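Local coordinates for twitching motility pilus retraction protein (Geobacter sulfurreducens PCA, PDB 5ZFQ), which probably hydrolyses ATP as a hexameric motor that powers retraction of type IV pili, the force behind twitching motility, at residues R279-Q292 against L307-R321. Sequence-based numbering, arbitrary orientation.
Sequences RAQLSFVLEGVMSQ and LEVMVPNPAIRNLIR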
ATOM      1  N   ARG A 279      19.387   2.923  21.286  1.00 44.77           N
ATOM      2  CA  ARG A 279      19.945   3.725  22.363  1.00 45.61           C
ATOM      3  C   ARG A 279      21.268   3.152  22.903  1.00 46.58           C
ATOM      4  O   ARG A 279      22.199   3.905  23.216  1.00 46.23           O
ATOM      5  CB  ARG A 279      18.934   3.838  23.503  1.00 47.88           C
ATOM      6  CG  ARG A 279      17.768   4.778  23.241  1.00 47.74           C
ATOM      7  CD  ARG A 279      17.074   5.091  24.544  1.00 50.27           C
ATOM      8  NE  ARG A 279      16.638   3.871  25.222  1.00 53.45           N
ATOM      9  CZ  ARG A 279      15.400   3.398  25.148  1.00 55.37           C
ATOM     10  NH1 ARG A 279      14.492   4.067  24.433  1.00 54.95           N
ATOM     11  NH2 ARG A 279      15.070   2.277  25.784  1.00 57.54           N
ATOM     12  N   ALA A 280      21.336   1.825  23.026  1.00 47.86           N
ATOM     13  CA  ALA A 280      22.547   1.150  23.493  1.00 48.84           C
ATOM     14  C   ALA A 280      23.661   1.354  22.486  1.00 47.10           C
ATOM     15  O   ALA A 280      24.795   1.633  22.854  1.00 40.24           O
ATOM     16  CB  ALA A 280      22.290  -0.338  23.723  1.00 43.70           C
ATOM     17  N   GLN A 281      23.312   1.231  21.211  1.00 45.32           N
ATOM     18  CA  GLN A 281      24.225   1.515  20.117  1.00 42.87           C
ATOM     19  C   GLN A 281      24.716   2.957  20.129  1.00 40.84           C
ATOM     20  O   GLN A 281      25.929   3.222  20.027  1.00 40.40           O
ATOM     21  CB  GLN A 281      23.552   1.229  18.782  1.00 42.11           C
ATOM     22  CG  GLN A 281      23.782  -0.169  18.266  1.00 43.34           C
ATOM     23  CD  GLN A 281      22.880  -0.486  17.105  1.00 43.30           C
ATOM     24  OE1 GLN A 281      21.656  -0.337  17.199  1.00 44.11           O
ATOM     25  NE2 GLN A 281      23.472  -0.900  15.989  1.00 42.58           N
ATOM     26  N   LEU A 282      23.776   3.893  20.235  1.00 39.35           N
ATOM     27  CA  LEU A 282      24.128   5.299  20.218  1.00 38.15           C
ATOM     28  C   LEU A 282      25.062   5.629  21.360  1.00 39.67           C
ATOM     29  O   LEU A 282      26.004   6.408  21.195  1.00 38.90           O
ATOM     30  CB  LEU A 282      22.888   6.173  20.313  1.00 37.98           C
ATOM     31  CG  LEU A 282      22.204   6.609  19.029  1.00 37.11           C
ATOM     32  CD1 LEU A 282      20.894   7.308  19.396  1.00 38.06           C
ATOM     33  CD2 LEU A 282      23.114   7.524  18.236  1.00 35.31           C
ATOM     34  N   SER A 283      24.798   5.028  22.523  1.00 41.49           N
ATOM     35  CA  SER A 283      25.569   5.354  23.717  1.00 42.34           C
ATOM     36  C   SER A 283      27.010   4.926  23.498  1.00 41.94           C
ATOM     37  O   SER A 283      27.940   5.567  23.991  1.00 41.81           O
ATOM     38  CB  SER A 283      24.980   4.695  24.984  1.00 44.23           C
ATOM     39  OG  SER A 283      24.904   3.281  24.892  1.00 45.10           O
ATOM     40  N   PHE A 284      27.178   3.858  22.726  1.00 41.80           N
ATOM     41  CA  PHE A 284      28.489   3.285  22.460  1.00 42.72           C
ATOM     42  C   PHE A 284      29.279   4.063  21.386  1.00 40.97           C
ATOM     43  O   PHE A 284      30.466   4.359  21.579  1.00 40.97           O
ATOM     44  CB  PHE A 284      28.324   1.804  22.059  1.00 44.17           C
ATOM     45  CG  PHE A 284      29.590   1.152  21.579  1.00 45.46           C
ATOM     46  CD1 PHE A 284      30.821   1.423  22.188  1.00 46.70           C
ATOM     47  CD2 PHE A 284      29.555   0.246  20.527  1.00 45.66           C
ATOM     48  CE1 PHE A 284      32.000   0.817  21.745  1.00 47.06           C
ATOM     49  CE2 PHE A 284      30.728  -0.367  20.080  1.00 46.31           C
ATOM     50  CZ  PHE A 284      31.953  -0.072  20.698  1.00 46.84           C
ATOM     51  N   VAL A 285      28.620   4.403  20.275  1.00 39.72           N
ATOM     52  CA  VAL A 285      29.344   4.858  19.085  1.00 39.11           C
ATOM     53  C   VAL A 285      29.339   6.385  18.876  1.00 38.89           C
ATOM     54  O   VAL A 285      30.217   6.913  18.175  1.00 38.89           O
ATOM     55  CB  VAL A 285      28.792   4.184  17.781  1.00 33.26           C
ATOM     56  CG1 VAL A 285      28.761   2.672  17.904  1.00 34.36           C
ATOM     57  CG2 VAL A 285      27.428   4.730  17.420  1.00 32.42           C
ATOM     58  N   LEU A 286      28.374   7.086  19.476  1.00 39.00           N
ATOM     59  CA  LEU A 286      28.265   8.546  19.332  1.00 38.23           C
ATOM     60  C   LEU A 286      29.492   9.225  19.901  1.00 38.88           C
ATOM     61  O   LEU A 286      29.851   8.987  21.058  1.00 39.73           O
ATOM     62  CB  LEU A 286      27.013   9.070  20.037  1.00 38.50           C
ATOM     63  CG  LEU A 286      26.386  10.402  19.628  1.00 37.58           C
ATOM     64  CD1 LEU A 286      26.138  10.473  18.118  1.00 36.25           C
ATOM     65  CD2 LEU A 286      25.084  10.609  20.383  1.00 38.08           C
ATOM     66  N   GLU A 287      30.159  10.042  19.088  1.00 38.66           N
ATOM     67  CA  GLU A 287      31.381  10.712  19.538  1.00 39.67           C
ATOM     68  C   GLU A 287      31.183  12.213  19.542  1.00 39.37           C
ATOM     69  O   GLU A 287      32.018  12.961  20.052  1.00 40.52           O
ATOM     70  CB  GLU A 287      32.587  10.330  18.669  1.00 40.10           C
ATOM     71  CG  GLU A 287      33.106   8.901  18.898  1.00 41.86           C
ATOM     72  CD  GLU A 287      33.519   8.632  20.357  1.00 44.81           C
ATOM     73  OE1 GLU A 287      33.927   9.592  21.067  1.00 45.58           O
ATOM     74  OE2 GLU A 287      33.412   7.457  20.795  1.00 47.11           O
ATOM     75  N   GLY A 288      30.060  12.658  18.995  1.00 38.28           N
ATOM     76  CA  GLY A 288      29.778  14.076  18.956  1.00 38.51           C
ATOM     77  C   GLY A 288      28.589  14.473  18.105  1.00 37.82           C
ATOM     78  O   GLY A 288      28.264  13.842  17.093  1.00 37.35           O
ATOM     79  N   VAL A 289      27.933  15.542  18.531  1.00 37.96           N
ATOM     80  CA  VAL A 289      26.783  16.077  17.820  1.00 36.97           C
ATOM     81  C   VAL A 289      26.948  17.575  17.713  1.00 37.01           C
ATOM     82  O   VAL A 289      27.148  18.263  18.710  1.00 37.51           O
ATOM     83  CB  VAL A 289      25.431  15.766  18.537  1.00 42.10           C
ATOM     84  CG1 VAL A 289      24.258  16.388  17.760  1.00 41.08           C
ATOM     85  CG2 VAL A 289      25.254  14.252  18.760  1.00 41.89           C
ATOM     86  N   MET A 290      26.872  18.083  16.501  1.00 36.90           N
ATOM     87  CA  MET A 290      26.896  19.511  16.317  1.00 38.20           C
ATOM     88  C   MET A 290      25.597  19.980  15.686  1.00 38.92           C
ATOM     89  O   MET A 290      25.191  19.514  14.631  1.00 38.16           O
ATOM     90  CB  MET A 290      28.109  19.913  15.489  1.00 37.94           C
ATOM     91  CG  MET A 290      29.418  19.569  16.205  1.00 38.83           C
ATOM     92  SD  MET A 290      30.878  19.835  15.187  1.00 51.18           S
ATOM     93  CE  MET A 290      30.347  19.098  13.682  1.00 30.83           C
ATOM     94  N   SER A 291      24.997  20.980  16.282  1.00 41.28           N
ATOM     95  CA  SER A 291      23.797  21.558  15.754  1.00 42.89           C
ATOM     96  C   SER A 291      24.093  22.964  15.354  1.00 44.14           C
ATOM     97  O   SER A 291      24.578  23.717  16.126  1.00 45.35           O
ATOM     98  CB  SER A 291      22.706  21.480  16.767  1.00 44.34           C
ATOM     99  OG  SER A 291      22.283  20.163  16.796  1.00 44.99           O
ATOM    100  N   GLN A 292      23.751  23.316  14.129  1.00 44.28           N
ATOM    101  CA  GLN A 292      24.076  24.613  13.605  1.00 46.51           C
ATOM    102  C   GLN A 292      22.997  25.493  13.086  1.00 46.22           C
ATOM    103  O   GLN A 292      22.018  25.033  12.606  1.00 45.00           O
ATOM    104  CB  GLN A 292      25.020  24.414  12.457  1.00 48.23           C
ATOM    105  CG  GLN A 292      26.274  23.679  12.829  1.00 50.41           C
ATOM    106  CD  GLN A 292      27.272  23.675  11.724  1.00 50.77           C
ATOM    107  OE1 GLN A 292      26.974  24.071  10.632  1.00 50.67           O
ATOM    108  NE2 GLN A 292      28.456  23.225  12.009  1.00 51.86           N
ATOM    109  N   LEU A 307      26.201  27.609  17.277  1.00 33.87           N
ATOM    110  CA  LEU A 307      26.533  26.200  17.275  1.00 35.32           C
ATOM    111  C   LEU A 307      26.339  25.557  18.643  1.00 35.60           C
ATOM    112  O   LEU A 307      26.868  26.033  19.663  1.00 36.22           O
ATOM    113  CB  LEU A 307      27.980  26.015  16.801  1.00 35.85           C
ATOM    114  CG  LEU A 307      28.613  24.626  16.815  1.00 35.76           C
ATOM    115  CD1 LEU A 307      28.157  23.749  15.638  1.00 31.16           C
ATOM    116  CD2 LEU A 307      30.128  24.784  16.857  1.00 37.13           C
ATOM    117  N   GLU A 308      25.650  24.439  18.658  1.00 34.97           N
ATOM    118  CA  GLU A 308      25.481  23.697  19.857  1.00 35.49           C
ATOM    119  C   GLU A 308      26.339  22.471  19.661  1.00 35.39           C
ATOM    120  O   GLU A 308      26.238  21.814  18.673  1.00 33.97           O
ATOM    121  CB  GLU A 308      24.034  23.329  20.039  1.00 32.68           C
ATOM    122  CG  GLU A 308      23.831  22.230  21.048  1.00 35.64           C
ATOM    123  CD  GLU A 308      22.529  22.296  21.774  1.00 35.80           C
ATOM    124  OE1 GLU A 308      22.340  23.183  22.576  1.00 36.95           O
ATOM    125  OE2 GLU A 308      21.699  21.448  21.559  1.00 35.16           O
ATOM    126  N   VAL A 309      27.212  22.187  20.612  1.00 36.58           N
ATOM    127  CA  VAL A 309      28.078  21.028  20.544  1.00 36.71           C
ATOM    128  C   VAL A 309      27.923  20.104  21.721  1.00 37.65           C
ATOM    129  O   VAL A 309      28.058  20.512  22.825  1.00 39.03           O
ATOM    130  CB  VAL A 309      29.550  21.442  20.560  1.00 39.39           C
ATOM    131  CG1 VAL A 309      30.456  20.254  20.421  1.00 39.08           C
ATOM    132  CG2 VAL A 309      29.845  22.456  19.500  1.00 39.09           C
ATOM    133  N   MET A 310      27.682  18.837  21.471  1.00 37.14           N
ATOM    134  CA  MET A 310      27.593  17.863  22.526  1.00 38.03           C
ATOM    135  C   MET A 310      28.683  16.822  22.380  1.00 38.42           C
ATOM    136  O   MET A 310      28.730  16.138  21.401  1.00 37.34           O
ATOM    137  CB  MET A 310      26.266  17.156  22.450  1.00 37.25           C
ATOM    138  CG  MET A 310      25.910  16.339  23.659  1.00 38.11           C
ATOM    139  SD  MET A 310      26.467  14.661  23.751  1.00 37.93           S
ATOM    140  CE  MET A 310      25.782  13.874  22.353  1.00 38.10           C
ATOM    141  N   VAL A 311      29.542  16.691  23.375  1.00 40.25           N
ATOM    142  CA  VAL A 311      30.589  15.698  23.366  1.00 41.18           C
ATOM    143  C   VAL A 311      30.256  14.717  24.447  1.00 42.35           C
ATOM    144  O   VAL A 311      30.204  15.062  25.590  1.00 43.83           O
ATOM    145  CB  VAL A 311      31.952  16.295  23.672  1.00 42.99           C
ATOM    146  CG1 VAL A 311      33.022  15.255  23.468  1.00 43.49           C
ATOM    147  CG2 VAL A 311      32.231  17.455  22.755  1.00 42.36           C
ATOM    148  N   PRO A 312      30.020  13.421  24.024  1.00 41.50           N
ATOM    149  CA  PRO A 312      29.651  12.478  25.082  1.00 42.41           C
ATOM    150  C   PRO A 312      30.698  12.152  26.103  1.00 43.80           C
ATOM    151  O   PRO A 312      31.857  12.216  25.826  1.00 43.92           O
ATOM    152  CB  PRO A 312      29.312  11.223  24.310  1.00 41.29           C
ATOM    153  CG  PRO A 312      28.804  11.723  23.046  1.00 39.48           C
ATOM    154  CD  PRO A 312      29.848  12.674  22.711  1.00 39.52           C
ATOM    155  N   ASN A 313      30.249  11.818  27.298  1.00 45.03           N
ATOM    156  CA  ASN A 313      31.114  11.453  28.394  1.00 47.16           C
ATOM    157  C   ASN A 313      30.484  10.315  29.132  1.00 48.88           C
ATOM    158  O   ASN A 313      29.362   9.994  28.878  1.00 43.60           O
ATOM    159  CB  ASN A 313      31.445  12.621  29.298  1.00 44.62           C
ATOM    160  CG  ASN A 313      30.237  13.267  29.902  1.00 48.07           C
ATOM    161  OD1 ASN A 313      29.214  12.661  30.081  1.00 48.20           O
ATOM    162  ND2 ASN A 313      30.376  14.506  30.234  1.00 45.59           N
ATOM    163  N   PRO A 314      31.200   9.656  30.019  1.00 51.42           N
ATOM    164  CA  PRO A 314      30.537   8.535  30.693  1.00 52.11           C
ATOM    165  C   PRO A 314      29.110   8.865  31.125  1.00 51.79           C
ATOM    166  O   PRO A 314      28.192   8.074  30.865  1.00 47.69           O
ATOM    167  CB  PRO A 314      31.426   8.299  31.909  1.00 49.98           C
ATOM    168  CG  PRO A 314      32.773   8.667  31.438  1.00 49.41           C
ATOM    169  CD  PRO A 314      32.578   9.837  30.516  1.00 53.59           C
ATOM    170  N   ALA A 315      28.934  10.044  31.721  1.00 51.76           N
ATOM    171  CA  ALA A 315      27.650  10.460  32.277  1.00 52.45           C
ATOM    172  C   ALA A 315      26.532  10.536  31.237  1.00 50.79           C
ATOM    173  O   ALA A 315      25.377  10.203  31.537  1.00 51.33           O
ATOM    174  CB  ALA A 315      27.798  11.817  32.987  1.00 53.41           C
ATOM    175  N   ILE A 316      26.883  10.965  30.026  1.00 49.12           N
ATOM    176  CA  ILE A 316      25.909  11.143  28.940  1.00 47.95           C
ATOM    177  C   ILE A 316      25.580   9.827  28.240  1.00 47.65           C
ATOM    178  O   ILE A 316      24.428   9.568  27.893  1.00 42.08           O
ATOM    179  CB  ILE A 316      26.417  12.195  27.908  1.00 41.74           C
ATOM    180  CG1 ILE A 316      26.358  13.589  28.542  1.00 42.01           C
ATOM    181  CG2 ILE A 316      25.630  12.127  26.589  1.00 39.34           C
ATOM    182  CD1 ILE A 316      26.756  14.724  27.640  1.00 40.59           C
ATOM    183  N   ARG A 317      26.589   8.988  28.054  1.00 47.91           N
ATOM    184  CA  ARG A 317      26.365   7.689  27.435  1.00 47.46           C
ATOM    185  C   ARG A 317      25.367   6.881  28.259  1.00 48.34           C
ATOM    186  O   ARG A 317      24.533   6.157  27.700  1.00 47.29           O
ATOM    187  CB  ARG A 317      27.671   6.903  27.289  1.00 48.21           C
ATOM    188  CG  ARG A 317      28.705   7.545  26.406  1.00 47.20           C
ATOM    189  CD  ARG A 317      29.885   6.594  26.176  1.00 48.30           C
ATOM    190  NE  ARG A 317      30.977   7.274  25.485  1.00 48.39           N
ATOM    191  CZ  ARG A 317      30.996   7.526  24.179  1.00 47.87           C
ATOM    192  NH1 ARG A 317      29.978   7.149  23.405  1.00 47.14           N
ATOM    193  NH2 ARG A 317      32.035   8.164  23.642  1.00 47.91           N
ATOM    194  N   ASN A 318      25.462   7.012  29.586  1.00 50.19           N
ATOM    195  CA  ASN A 318      24.507   6.373  30.489  1.00 52.12           C
ATOM    196  C   ASN A 318      23.111   7.003  30.320  1.00 51.55           C
ATOM    197  O   ASN A 318      22.109   6.289  30.196  1.00 52.31           O
ATOM    198  CB  ASN A 318      24.990   6.460  31.950  1.00 54.95           C
ATOM    199  CG  ASN A 318      26.213   5.566  32.232  1.00 56.50           C
ATOM    200  OD1 ASN A 318      26.881   5.073  31.308  1.00 55.52           O
ATOM    201  ND2 ASN A 318      26.514   5.369  33.510  1.00 59.05           N
ATOM    202  N   LEU A 319      23.040   8.330  30.277  1.00 50.41           N
ATOM    203  CA  LEU A 319      21.763   8.990  30.028  1.00 50.41           C
ATOM    204  C   LEU A 319      21.081   8.493  28.738  1.00 49.92           C
ATOM    205  O   LEU A 319      19.880   8.216  28.741  1.00 50.51           O
ATOM    206  CB  LEU A 319      21.948  10.507  29.969  1.00 49.34           C
ATOM    207  CG  LEU A 319      22.360  11.168  31.288  1.00 51.16           C
ATOM    208  CD1 LEU A 319      22.379  12.694  31.131  1.00 50.24           C
ATOM    209  CD2 LEU A 319      21.454  10.718  32.442  1.00 53.32           C
ATOM    210  N   ILE A 320      21.836   8.360  27.648  1.00 48.80           N
ATOM    211  CA  ILE A 320      21.250   7.852  26.406  1.00 47.76           C
ATOM    212  C   ILE A 320      20.752   6.402  26.541  1.00 49.70           C
ATOM    213  O   ILE A 320      19.613   6.104  26.189  1.00 49.20           O
ATOM    214  CB  ILE A 320      22.244   7.967  25.228  1.00 45.17           C
ATOM    215  CG1 ILE A 320      22.469   9.441  24.890  1.00 43.84           C
ATOM    216  CG2 ILE A 320      21.712   7.262  23.998  1.00 43.40           C
ATOM    217  CD1 ILE A 320      23.630   9.695  23.978  1.00 42.48           C
ATOM    218  N   ARG A 321      21.581   5.517  27.084  1.00 52.50           N
ATOM    219  CA  ARG A 321      21.223   4.103  27.204  1.00 55.67           C
ATOM    220  C   ARG A 321      20.047   3.840  28.152  1.00 60.32           C
ATOM    221  O   ARG A 321      19.249   2.924  27.936  1.00 60.27           O
ATOM    222  CB  ARG A 321      22.431   3.301  27.675  1.00 56.41           C
ATOM    223  CG  ARG A 321      22.375   1.838  27.305  1.00 57.32           C
ATOM    224  CD  ARG A 321      23.524   1.089  27.932  1.00 59.46           C
ATOM    225  NE  ARG A 321      23.540   1.317  29.375  1.00 62.47           N
ATOM    226  CZ  ARG A 321      24.433   2.081  30.001  1.00 63.28           C
ATOM    227  NH1 ARG A 321      25.413   2.676  29.299  1.00 61.84           N
ATOM    228  NH2 ARG A 321      24.344   2.245  31.320  1.00 65.21           N
TER
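R317 lays its extended side chain along the end of helix 275-285, with P312 CB over one face of its guanidinium, joining helix 314-321 to the helix-to-strand turn that leads into a β-hairpin. In this RecA-like ATPase domain, strands 286-296 and 303-310 form one margin of the mixed sheet, and helices 279-285 and 314-321 run antiparallel (167°), their axes 8.1 Å apart at closest approach. NH1 of R317 donates to S283 O at 2.6 Å, nearly in the guanidinium plane, and to L286 O at 3.0 Å, so one nitrogen links a carbonyl of the last helical turn with that of L286, the first residue beyond the helix. NH2 completes the grip with a salt bridge to OE2 of E287 (3.2 Å), its hydrogen bond weak; the E287 chain bends at chi2 (-58°) to bring the carboxylate round. A leucine in place of R317 would probably leave S283 O and L286 O without this shared donor and the E287 carboxylate without its arginine mate. Beside these polar bonds, L286 CD2 meets I320 CD1 and, at 3.9 Å, M310 CE. Farther along, V289 and S291 pair with M310 and E308 through four backbone bonds, while S291 OG turns to T155 on neighbouring strand 150-155. M310, bent at chi2 and chi3, swings its CE back to within 3.7 Å of V289 CG2.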